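Local coordinates for protein prolyl endopeptidase (Myxococcus xanthus, PDB 2BKL) that probably acts as a serine endopeptidase that hydrolyses oligopeptides after proline and, less readily, after alanine, at residues A[76-81]-A[369-374]; A[72-77]-A[378-383]; A[358-363]-A[387-392]; A[64-69]-A[407-412]. All coordinates share one frame; numbering follows the deposited sequence.

Overall arrangement
Interactions 1, 2 and 3 belong to the beta-propeller and interaction 4 to its junction with the catalytic domain. Interactions 1 and 2 share strand 71-78 and have centres about 13 Å apart. They touch where Met369 CE packs 3.6 Å from Thr74 CG2, along the seam between the first and last blades. Interaction 3 lies about 10 Å from interaction 2, centre to centre, and is tied to it by pairing of strands 376-383 and 386-394. Interaction 4 meets interaction 3 where Pro387 CG lies 3.5 Å from Val408 CG2; its centre is about 31 Å from that of interaction 1. None supplies a residue to the pocket of the bound benzyloxycarbonyl-Ala-Pro ligand, which includes Ser533 and His651.

Interaction 1: residues A[76-81]-A[369-374]; sequences SRRNGR and MGLEDL
Arg77 and Leu374 form the larger half of this contact, the aliphatic branch of the leucine lying over one face of the guanidinium group. Leu374 CD2 stands 3.6 Å above the guanidinium plane, displaced toward its rim, and Leu374 CG is 3.5 Å from Arg77 NH1. A bend in the arginine chain (chi3 56°) turns the charged group across the leucine instead of letting it run straight on. Leu371 makes the second approach, its methyls set against polar atoms: Leu371 CD1 sits 3.6 Å from Arg77 O, while Leu371 CD2 is 3.9 Å from Arg78 NH1.

No hydrogen bond crosses between the segments. Arg78 folds back so that NH1 donates to Arg77 O at 3.1 Å, nearly straight at the proton (170°). The acceptor lies in the guanidinium plane, but the donor stands well above the carbonyl plane. Arg77 O thus accepts the arginine N-H while the Leu371 methyl merely packs against it. Each segment also contains a turn, type I' from Arg78 to Arg81 and type I from Leu371 to Leu374.

Arg236 forms salt bridges with both Glu372 and Asp373, while Arg78 packs on Trp130. The contact joins the hairpin between strands 71-78 and 81-87 to the loop between strands 364-365 and 376-383, at the surface of the propeller.

Interaction 2: residues A[72-77]-A[378-383]; sequences VSTPSR and YYVFTS
Tyr378 swings its ring across to Pro75 because CG is anti to its own carbonyl carbon (chi1 -62°). Thr74 uses the comparable placement for its methyl: with chi1 at 55°, OG1 sits between the backbone N and the carbonyl carbon, and CG2 is the branch delivered to the opposing strand.

The proline ring settles over one face of the tyrosine. Pro75 CD is 3.8 Å from the centroid of the Tyr378 ring and only 3° off the normal, an almost exactly centred CH-pi contact. Pro75 CG reaches farther out along the ring, to 3.6 Å from Tyr378 CZ. Beside this stack, Thr74 CG2 fits between two side chains of the strand, 3.9 Å from Tyr378 CB and equally far from Val380 CG2. Where strand 71-78 is interrupted, Ser73 OG donates to Thr74 O at 2.9 Å from above the carbonyl plane, and is also hydrogen-bonded with Val85 N.

No hydrogen bond crosses between the two segments. That agrees with the open propeller known for prolyl oligopeptidases, in which the first and last blades meet through side chains and share no closing strand. Trp403 of strand 400-405 meets the Tyr378 ring edge-to-face and also touches Pro75. Ile390 of strand 386-394 packs on Thr74, so the strand 71-78 is set against three successive strands of the last blade.

Interaction 3: residues A[358-363]-A[387-392]; sequences QLPGVG and PRQIYK
Pro360 rests against the hydroxyl end of Tyr391, and this van der Waals packing makes up most of a small surface contact. Pro360 CG lies 3.3 Å from Tyr391 OH and 3.7 Å from Tyr391 CZ, while Pro360 CB is 3.5 Å from the same hydroxyl oxygen. The pyrrolidine and the phenol point in opposite senses as they overlap. Gln389 contributes more lightly, with OE1 at 3.9 Å from Pro360 CG.

In the propeller, segment 358-363 is the crossing from strand 353-356, the outermost strand of one blade, to strand 364-365, which opens the next. Segment 387-392 is a strand of that next blade, so the connecting loop leans on the blade it is about to enter.

The polar component lies wholly within the strand. Tyr391 OH donates to Gln389 OE1 at 2.9 Å, the donor standing 49° out of the amide carbonyl plane. Gln389 spans the distance because its chain runs extended beyond CG (chi2 174°), carrying the amide to the end of the phenol two residues along. The bond tethers the hydroxyl beside the proline. The Tyr391 ring also meets that of Tyr379, their planes about 15° apart, and Pro360 touches Tyr379 as well.

Interaction 4: residues A[64-69]-A[407-412]; sequences KELFYT and DVPMNP
Leu66 and Glu65, at the C-terminal end of helix 56-67, pack against Val408 and Pro409 at the junction between propeller and catalytic domain. In prolyl oligopeptidases two linkers join these domains. The segments here fit that role: one leads from the helix into strand 71-78, the other from the last propeller strand, 400-405, toward strand 415-423.

The inner part is compact and apolar. Leu66 is buried, and its CD2 methyl lies 3.6 Å from Val408 CG1, the two side chains set roughly perpendicular. Anti placement of Val408 CG1 to the backbone N (chi1 177°) selects that methyl for the contact. The same Leu66 CD2 reaches Pro409 CG at 4.1 Å, and Leu469 of helix 469-473 also packs on Leu66.

Toward solvent the character changes, although one approach there is very close. Glu65 is exposed; its CG comes to 3.3 Å from Pro409 CG, and the two side chains run antiparallel alongside one another. The carboxylate stays at a looser distance, with Glu65 OE2 3.8 Å from Pro409 CB. Its main partner is Arg62, one helical turn earlier, which forms a salt bridge to Glu65 OE1 and a hydrogen bond from NH2 to Pro409 O. Arg62 therefore links helix and loop where the apolar packing gives way. Pro409 is the centre of an inverse gamma turn, closed by a weak bond of 2.8 Å from Met410 N to Val408 O.

Interaction 1: residues A[76-81]-A[369-374]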
# COMPACT_ATOMS: atom_id res chain seq x y z
N SER A 76 3.40 13.81 16.04
CA SER A 76 3.42 15.10 15.33
C SER A 76 3.48 16.24 16.34
O SER A 76 2.63 16.34 17.23
CB SER A 76 2.23 15.22 14.42
OG SER A 76 2.36 14.20 13.44
N ARG A 77 4.46 17.10 16.21
CA ARG A 77 4.69 18.17 17.17
C ARG A 77 4.32 19.51 16.56
O ARG A 77 4.77 19.84 15.46
CB ARG A 77 6.15 18.19 17.58
CG ARG A 77 6.58 16.91 18.25
CD ARG A 77 8.02 16.95 18.72
NE ARG A 77 8.27 18.08 19.61
CZ ARG A 77 9.49 18.53 19.94
NH1 ARG A 77 10.58 17.94 19.45
NH2 ARG A 77 9.62 19.56 20.77
N ARG A 78 3.46 20.25 17.24
CA ARG A 78 3.00 21.55 16.77
C ARG A 78 2.82 22.47 17.93
O ARG A 78 2.00 22.19 18.81
CB ARG A 78 1.63 21.39 16.07
CG ARG A 78 1.60 20.46 14.86
CD ARG A 78 2.31 21.01 13.67
NE ARG A 78 2.06 20.24 12.44
CZ ARG A 78 2.84 19.27 11.99
NH1 ARG A 78 3.90 18.86 12.67
NH2 ARG A 78 2.51 18.67 10.84
N ASN A 79 3.59 23.56 17.96
CA ASN A 79 3.42 24.60 18.95
C ASN A 79 3.40 24.08 20.39
O ASN A 79 2.57 24.50 21.21
CB ASN A 79 2.16 25.41 18.62
CG ASN A 79 2.08 26.75 19.36
OD1 ASN A 79 3.09 27.29 19.84
ND2 ASN A 79 0.87 27.28 19.46
N GLY A 80 4.32 23.17 20.70
CA GLY A 80 4.47 22.66 22.05
C GLY A 80 3.56 21.49 22.41
O GLY A 80 3.69 20.92 23.49
N ARG A 81 2.68 21.12 21.50
CA ARG A 81 1.77 20.00 21.69
C ARG A 81 2.21 18.81 20.87
O ARG A 81 2.91 18.94 19.87
CB ARG A 81 0.37 20.40 21.27
CG ARG A 81 -0.24 21.44 22.17
CD ARG A 81 -1.62 21.85 21.79
NE ARG A 81 -2.18 22.68 22.84
CZ ARG A 81 -3.38 23.22 22.79
NH1 ARG A 81 -4.19 23.05 21.75
NH2 ARG A 81 -3.79 23.94 23.82
N MET A 369 11.81 11.21 10.86
CA MET A 369 10.57 11.95 10.83
C MET A 369 10.63 13.05 11.87
O MET A 369 10.92 12.81 13.04
CB MET A 369 9.40 11.02 11.16
CG MET A 369 9.18 9.97 10.09
SD MET A 369 7.93 8.84 10.65
CE MET A 369 8.90 7.75 11.50
N GLY A 370 10.28 14.25 11.46
CA GLY A 370 10.28 15.40 12.32
C GLY A 370 9.96 16.64 11.54
O GLY A 370 9.09 16.63 10.67
N LEU A 371 10.68 17.70 11.85
CA LEU A 371 10.46 18.98 11.21
C LEU A 371 11.80 19.63 10.92
O LEU A 371 12.80 19.36 11.58
CB LEU A 371 9.60 19.93 12.06
CG LEU A 371 8.13 19.58 12.24
CD1 LEU A 371 7.47 20.56 13.18
CD2 LEU A 371 7.37 19.57 10.96
N GLU A 372 11.79 20.56 9.98
CA GLU A 372 13.00 21.19 9.52
C GLU A 372 13.70 22.01 10.63
O GLU A 372 14.91 22.19 10.59
CB GLU A 372 12.71 22.14 8.34
CG GLU A 372 12.09 21.43 7.15
CD GLU A 372 10.57 21.45 7.14
OE1 GLU A 372 9.95 21.47 8.24
OE2 GLU A 372 9.96 21.45 6.05
N ASP A 373 12.90 22.48 11.60
CA ASP A 373 13.34 23.37 12.67
C ASP A 373 13.22 22.71 14.04
O ASP A 373 13.15 23.41 15.09
CB ASP A 373 12.52 24.67 12.63
CG ASP A 373 11.00 24.45 12.64
OD1 ASP A 373 10.51 23.32 12.55
OD2 ASP A 373 10.16 25.39 12.68
N LEU A 374 13.23 21.37 14.06
CA LEU A 374 13.22 20.58 15.31
C LEU A 374 14.45 19.69 15.29
O LEU A 374 14.69 18.99 14.31
CB LEU A 374 11.97 19.71 15.39
CG LEU A 374 10.96 19.84 16.52
CD1 LEU A 374 10.90 21.25 17.14
CD2 LEU A 374 9.58 19.38 16.03

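Interaction 2: residues A[72-77]-A[378-383]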
# COMPACT_ATOMS: atom_id res chain seq x y z
N VAL A 72 2.06 2.86 20.24
CA VAL A 72 1.98 4.30 20.00
C VAL A 72 2.74 4.65 18.72
O VAL A 72 3.81 4.04 18.46
CB VAL A 72 2.51 5.11 21.19
CG1 VAL A 72 3.99 4.87 21.40
CG2 VAL A 72 2.23 6.61 21.00
N SER A 73 2.20 5.58 17.93
CA SER A 73 2.78 6.09 16.66
C SER A 73 3.85 7.13 16.98
O SER A 73 3.88 7.67 18.07
CB SER A 73 1.72 6.75 15.73
OG SER A 73 1.34 8.13 16.08
N THR A 74 4.69 7.44 16.00
CA THR A 74 5.53 8.63 16.12
C THR A 74 4.68 9.88 16.29
O THR A 74 3.60 9.98 15.69
CB THR A 74 6.46 8.84 14.90
OG1 THR A 74 5.72 8.89 13.69
CG2 THR A 74 7.41 7.69 14.73
N PRO A 75 5.15 10.84 17.08
CA PRO A 75 4.34 12.03 17.36
C PRO A 75 4.50 13.15 16.33
O PRO A 75 5.59 13.36 15.77
CB PRO A 75 4.87 12.47 18.72
CG PRO A 75 6.28 12.00 18.76
CD PRO A 75 6.40 10.83 17.86
N SER A 76 3.40 13.81 16.04
CA SER A 76 3.42 15.10 15.33
C SER A 76 3.48 16.24 16.34
O SER A 76 2.63 16.34 17.23
CB SER A 76 2.23 15.22 14.42
OG SER A 76 2.36 14.20 13.44
N ARG A 77 4.46 17.10 16.21
CA ARG A 77 4.69 18.17 17.17
C ARG A 77 4.32 19.51 16.56
O ARG A 77 4.77 19.84 15.46
CB ARG A 77 6.15 18.19 17.58
CG ARG A 77 6.58 16.91 18.25
CD ARG A 77 8.02 16.95 18.72
NE ARG A 77 8.27 18.08 19.61
CZ ARG A 77 9.49 18.53 19.94
NH1 ARG A 77 10.58 17.94 19.45
NH2 ARG A 77 9.62 19.56 20.77
N TYR A 378 12.38 11.16 14.78
CA TYR A 378 12.06 9.81 15.17
C TYR A 378 12.19 8.88 14.00
O TYR A 378 12.00 9.29 12.84
CB TYR A 378 10.62 9.75 15.72
CG TYR A 378 10.37 10.57 16.95
CD1 TYR A 378 10.17 11.93 16.85
CD2 TYR A 378 10.31 9.98 18.20
CE1 TYR A 378 9.94 12.70 17.99
CE2 TYR A 378 10.07 10.74 19.33
CZ TYR A 378 9.89 12.08 19.20
OH TYR A 378 9.66 12.84 20.33
N TYR A 379 12.50 7.62 14.26
CA TYR A 379 12.37 6.62 13.23
C TYR A 379 11.82 5.33 13.82
O TYR A 379 11.93 5.07 15.02
CB TYR A 379 13.68 6.36 12.48
CG TYR A 379 14.73 5.55 13.20
CD1 TYR A 379 15.68 6.15 14.00
CD2 TYR A 379 14.79 4.16 13.04
CE1 TYR A 379 16.69 5.37 14.65
CE2 TYR A 379 15.76 3.41 13.67
CZ TYR A 379 16.69 4.03 14.50
OH TYR A 379 17.66 3.24 15.09
N VAL A 380 11.20 4.56 12.95
CA VAL A 380 10.62 3.27 13.30
C VAL A 380 11.49 2.16 12.79
O VAL A 380 11.97 2.22 11.66
CB VAL A 380 9.22 3.17 12.65
CG1 VAL A 380 8.53 1.86 12.98
CG2 VAL A 380 8.32 4.34 13.04
N PHE A 381 11.72 1.16 13.63
CA PHE A 381 12.45 -0.05 13.25
C PHE A 381 11.63 -1.30 13.52
O PHE A 381 11.02 -1.44 14.57
CB PHE A 381 13.76 -0.12 14.00
CG PHE A 381 14.54 -1.35 13.69
CD1 PHE A 381 15.37 -1.39 12.57
CD2 PHE A 381 14.45 -2.46 14.50
CE1 PHE A 381 16.07 -2.51 12.26
CE2 PHE A 381 15.13 -3.59 14.20
CZ PHE A 381 15.95 -3.63 13.09
N THR A 382 11.58 -2.20 12.55
CA THR A 382 10.93 -3.51 12.73
C THR A 382 11.82 -4.55 12.09
O THR A 382 12.70 -4.26 11.31
CB THR A 382 9.53 -3.63 12.06
OG1 THR A 382 9.64 -3.35 10.64
CG2 THR A 382 8.58 -2.59 12.56
N SER A 383 11.54 -5.81 12.38
CA SER A 383 12.08 -6.91 11.58
C SER A 383 11.03 -7.98 11.53
O SER A 383 9.98 -7.87 12.15
CB SER A 383 13.40 -7.47 12.17
OG SER A 383 13.18 -8.40 13.22

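Interaction 3: residues A[358-363]-A[387-392]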
# COMPACT_ATOMS: atom_id res chain seq x y z
N GLN A 358 22.81 4.36 13.26
CA GLN A 358 23.15 3.01 13.67
C GLN A 358 21.92 2.30 14.16
O GLN A 358 21.33 2.63 15.19
CB GLN A 358 24.21 3.06 14.77
CG GLN A 358 25.49 3.78 14.33
CD GLN A 358 26.20 3.13 13.17
OE1 GLN A 358 26.58 1.94 13.25
NE2 GLN A 358 26.41 3.87 12.09
N LEU A 359 21.51 1.30 13.38
CA LEU A 359 20.26 0.60 13.63
C LEU A 359 20.48 -0.49 14.67
O LEU A 359 21.59 -1.04 14.82
CB LEU A 359 19.74 -0.01 12.34
CG LEU A 359 19.57 1.00 11.21
CD1 LEU A 359 19.12 0.30 9.92
CD2 LEU A 359 18.61 2.11 11.56
N PRO A 360 19.41 -0.87 15.34
CA PRO A 360 19.52 -1.91 16.38
C PRO A 360 19.84 -3.32 15.85
O PRO A 360 20.29 -4.17 16.61
CB PRO A 360 18.15 -1.88 17.07
CG PRO A 360 17.32 -0.96 16.37
CD PRO A 360 18.06 -0.32 15.24
N GLY A 361 19.63 -3.55 14.57
CA GLY A 361 19.78 -4.89 14.02
C GLY A 361 19.39 -4.90 12.58
O GLY A 361 19.15 -3.84 11.98
N VAL A 362 19.34 -6.10 12.02
CA VAL A 362 18.90 -6.34 10.67
C VAL A 362 17.37 -6.31 10.67
O VAL A 362 16.71 -7.02 11.44
CB VAL A 362 19.42 -7.70 10.15
CG1 VAL A 362 18.80 -8.06 8.80
CG2 VAL A 362 20.96 -7.66 10.06
N GLY A 363 16.81 -5.44 9.84
CA GLY A 363 15.37 -5.30 9.71
C GLY A 363 15.03 -4.17 8.77
O GLY A 363 15.70 -3.95 7.78
N PRO A 387 8.93 -6.75 16.87
CA PRO A 387 7.85 -5.76 16.87
C PRO A 387 8.34 -4.30 16.79
O PRO A 387 9.47 -4.04 17.19
CB PRO A 387 7.12 -6.04 18.21
CG PRO A 387 7.43 -7.44 18.50
CD PRO A 387 8.83 -7.65 18.03
N ARG A 388 7.50 -3.38 16.31
CA ARG A 388 7.89 -1.99 16.09
C ARG A 388 8.54 -1.37 17.30
O ARG A 388 8.03 -1.43 18.41
CB ARG A 388 6.67 -1.12 15.73
CG ARG A 388 6.24 -1.19 14.29
CD ARG A 388 4.83 -0.66 14.05
NE ARG A 388 4.59 0.67 14.61
CZ ARG A 388 4.65 1.82 13.92
NH1 ARG A 388 4.93 1.82 12.62
NH2 ARG A 388 4.41 2.98 14.53
N GLN A 389 9.67 -0.74 17.04
CA GLN A 389 10.37 0.08 18.00
C GLN A 389 10.50 1.46 17.40
O GLN A 389 10.79 1.59 16.23
CB GLN A 389 11.76 -0.47 18.20
CG GLN A 389 11.77 -1.87 18.83
CD GLN A 389 13.13 -2.50 18.93
OE1 GLN A 389 14.11 -2.00 18.37
NE2 GLN A 389 13.19 -3.64 19.60
N ILE A 390 10.31 2.49 18.19
CA ILE A 390 10.54 3.85 17.77
C ILE A 390 11.69 4.43 18.54
O ILE A 390 11.73 4.33 19.75
CB ILE A 390 9.29 4.71 17.98
CG1 ILE A 390 8.10 4.14 17.22
CG2 ILE A 390 9.59 6.16 17.58
CD1 ILE A 390 6.82 4.86 17.55
N TYR A 391 12.62 5.04 17.82
CA TYR A 391 13.77 5.71 18.40
C TYR A 391 13.63 7.21 18.24
O TYR A 391 13.20 7.71 17.19
CB TYR A 391 15.07 5.21 17.74
CG TYR A 391 15.37 3.80 18.16
CD1 TYR A 391 14.78 2.74 17.50
CD2 TYR A 391 16.20 3.54 19.22
CE1 TYR A 391 14.99 1.46 17.90
CE2 TYR A 391 16.45 2.23 19.63
CZ TYR A 391 15.82 1.20 18.95
OH TYR A 391 16.05 -0.11 19.31
N LYS A 392 14.02 7.93 19.28
CA LYS A 392 14.09 9.38 19.25
C LYS A 392 15.56 9.73 19.14
O LYS A 392 16.39 9.27 19.94
CB LYS A 392 13.47 9.98 20.51
CG LYS A 392 13.55 11.50 20.59
CD LYS A 392 12.87 12.03 21.85
CE LYS A 392 13.34 13.41 22.21
NZ LYS A 392 12.94 13.78 23.59

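Interaction 4: residues A[64-69]-A[407-412]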
# COMPACT_ATOMS: atom_id res chain seq x y z
N LYS A 64 -5.97 -13.58 19.15
CA LYS A 64 -6.48 -12.60 20.11
C LYS A 64 -5.35 -12.07 21.02
O LYS A 64 -5.26 -10.88 21.29
CB LYS A 64 -7.64 -13.19 20.91
CG LYS A 64 -8.45 -12.14 21.62
CD LYS A 64 -9.66 -12.76 22.31
CE LYS A 64 -10.29 -11.76 23.29
NZ LYS A 64 -9.47 -11.63 24.52
N GLU A 65 -4.47 -12.96 21.45
CA GLU A 65 -3.32 -12.61 22.27
C GLU A 65 -2.34 -11.71 21.50
O GLU A 65 -1.69 -10.83 22.08
CB GLU A 65 -2.66 -13.91 22.74
CG GLU A 65 -1.38 -13.82 23.53
CD GLU A 65 -0.95 -15.18 24.11
OE1 GLU A 65 -1.26 -16.25 23.50
OE2 GLU A 65 -0.29 -15.17 25.19
N LEU A 66 -2.26 -11.89 20.19
CA LEU A 66 -1.26 -11.20 19.37
C LEU A 66 -1.75 -9.91 18.75
O LEU A 66 -0.98 -8.96 18.63
CB LEU A 66 -0.79 -12.12 18.24
CG LEU A 66 0.06 -13.32 18.65
CD1 LEU A 66 0.24 -14.25 17.49
CD2 LEU A 66 1.39 -12.85 19.24
N PHE A 67 -3.00 -9.87 18.30
CA PHE A 67 -3.48 -8.74 17.48
C PHE A 67 -3.94 -7.54 18.29
O PHE A 67 -3.98 -6.42 17.77
CB PHE A 67 -4.62 -9.15 16.54
CG PHE A 67 -4.21 -9.98 15.37
CD1 PHE A 67 -2.93 -10.50 15.23
CD2 PHE A 67 -5.16 -10.28 14.42
CE1 PHE A 67 -2.60 -11.26 14.10
CE2 PHE A 67 -4.85 -11.06 13.31
CZ PHE A 67 -3.56 -11.56 13.16
N TYR A 68 -4.38 -7.75 19.53
CA TYR A 68 -4.71 -6.62 20.41
C TYR A 68 -3.42 -6.21 21.09
O TYR A 68 -2.82 -7.01 21.80
CB TYR A 68 -5.77 -7.00 21.43
CG TYR A 68 -7.16 -7.17 20.85
CD1 TYR A 68 -7.93 -6.06 20.51
CD2 TYR A 68 -7.72 -8.44 20.65
CE1 TYR A 68 -9.22 -6.21 19.98
CE2 TYR A 68 -8.97 -8.61 20.12
CZ TYR A 68 -9.74 -7.51 19.77
OH TYR A 68 -11.01 -7.71 19.22
N THR A 69 -2.95 -5.00 20.81
CA THR A 69 -1.69 -4.54 21.37
C THR A 69 -1.83 -3.15 21.97
O THR A 69 -2.80 -2.41 21.69
CB THR A 69 -0.58 -4.44 20.30
OG1 THR A 69 -0.87 -3.36 19.42
CG2 THR A 69 -0.53 -5.67 19.42
N ASP A 407 5.15 -4.48 22.97
CA ASP A 407 5.34 -5.74 23.67
C ASP A 407 4.37 -6.76 23.05
O ASP A 407 3.17 -6.51 22.92
CB ASP A 407 5.07 -5.56 25.16
CG ASP A 407 6.23 -4.87 25.88
OD1 ASP A 407 6.34 -3.63 25.81
OD2 ASP A 407 7.10 -5.51 26.52
N VAL A 408 4.92 -7.89 22.62
CA VAL A 408 4.15 -8.94 21.99
C VAL A 408 4.52 -10.26 22.69
O VAL A 408 5.69 -10.50 22.95
CB VAL A 408 4.49 -9.02 20.47
CG1 VAL A 408 3.77 -10.15 19.79
CG2 VAL A 408 4.14 -7.72 19.76
N PRO A 409 3.54 -11.11 23.02
CA PRO A 409 3.84 -12.36 23.74
C PRO A 409 4.42 -13.41 22.81
O PRO A 409 3.71 -14.32 22.38
CB PRO A 409 2.47 -12.77 24.30
CG PRO A 409 1.50 -12.19 23.33
CD PRO A 409 2.10 -10.90 22.85
N MET A 410 5.71 -13.30 22.53
CA MET A 410 6.43 -14.20 21.63
C MET A 410 7.88 -14.21 22.05
O MET A 410 8.31 -13.32 22.78
CB MET A 410 6.35 -13.69 20.20
CG MET A 410 6.77 -12.21 20.12
SD MET A 410 7.46 -11.61 18.61
CE MET A 410 8.34 -13.03 18.06
N ASN A 411 8.64 -15.19 21.58
CA ASN A 411 10.08 -15.27 21.85
C ASN A 411 10.85 -15.20 20.55
O ASN A 411 10.93 -16.20 19.84
CB ASN A 411 10.42 -16.55 22.60
CG ASN A 411 11.92 -16.68 22.91
OD1 ASN A 411 12.74 -15.82 22.55
ND2 ASN A 411 12.29 -17.77 23.58
N PRO A 412 11.39 -14.03 20.22
CA PRO A 412 12.07 -13.82 18.93
C PRO A 412 13.26 -14.76 18.69
O PRO A 412 13.56 -15.05 17.52
CB PRO A 412 12.55 -12.37 19.01
CG PRO A 412 11.72 -11.73 20.07
CD PRO A 412 11.37 -12.79 21.03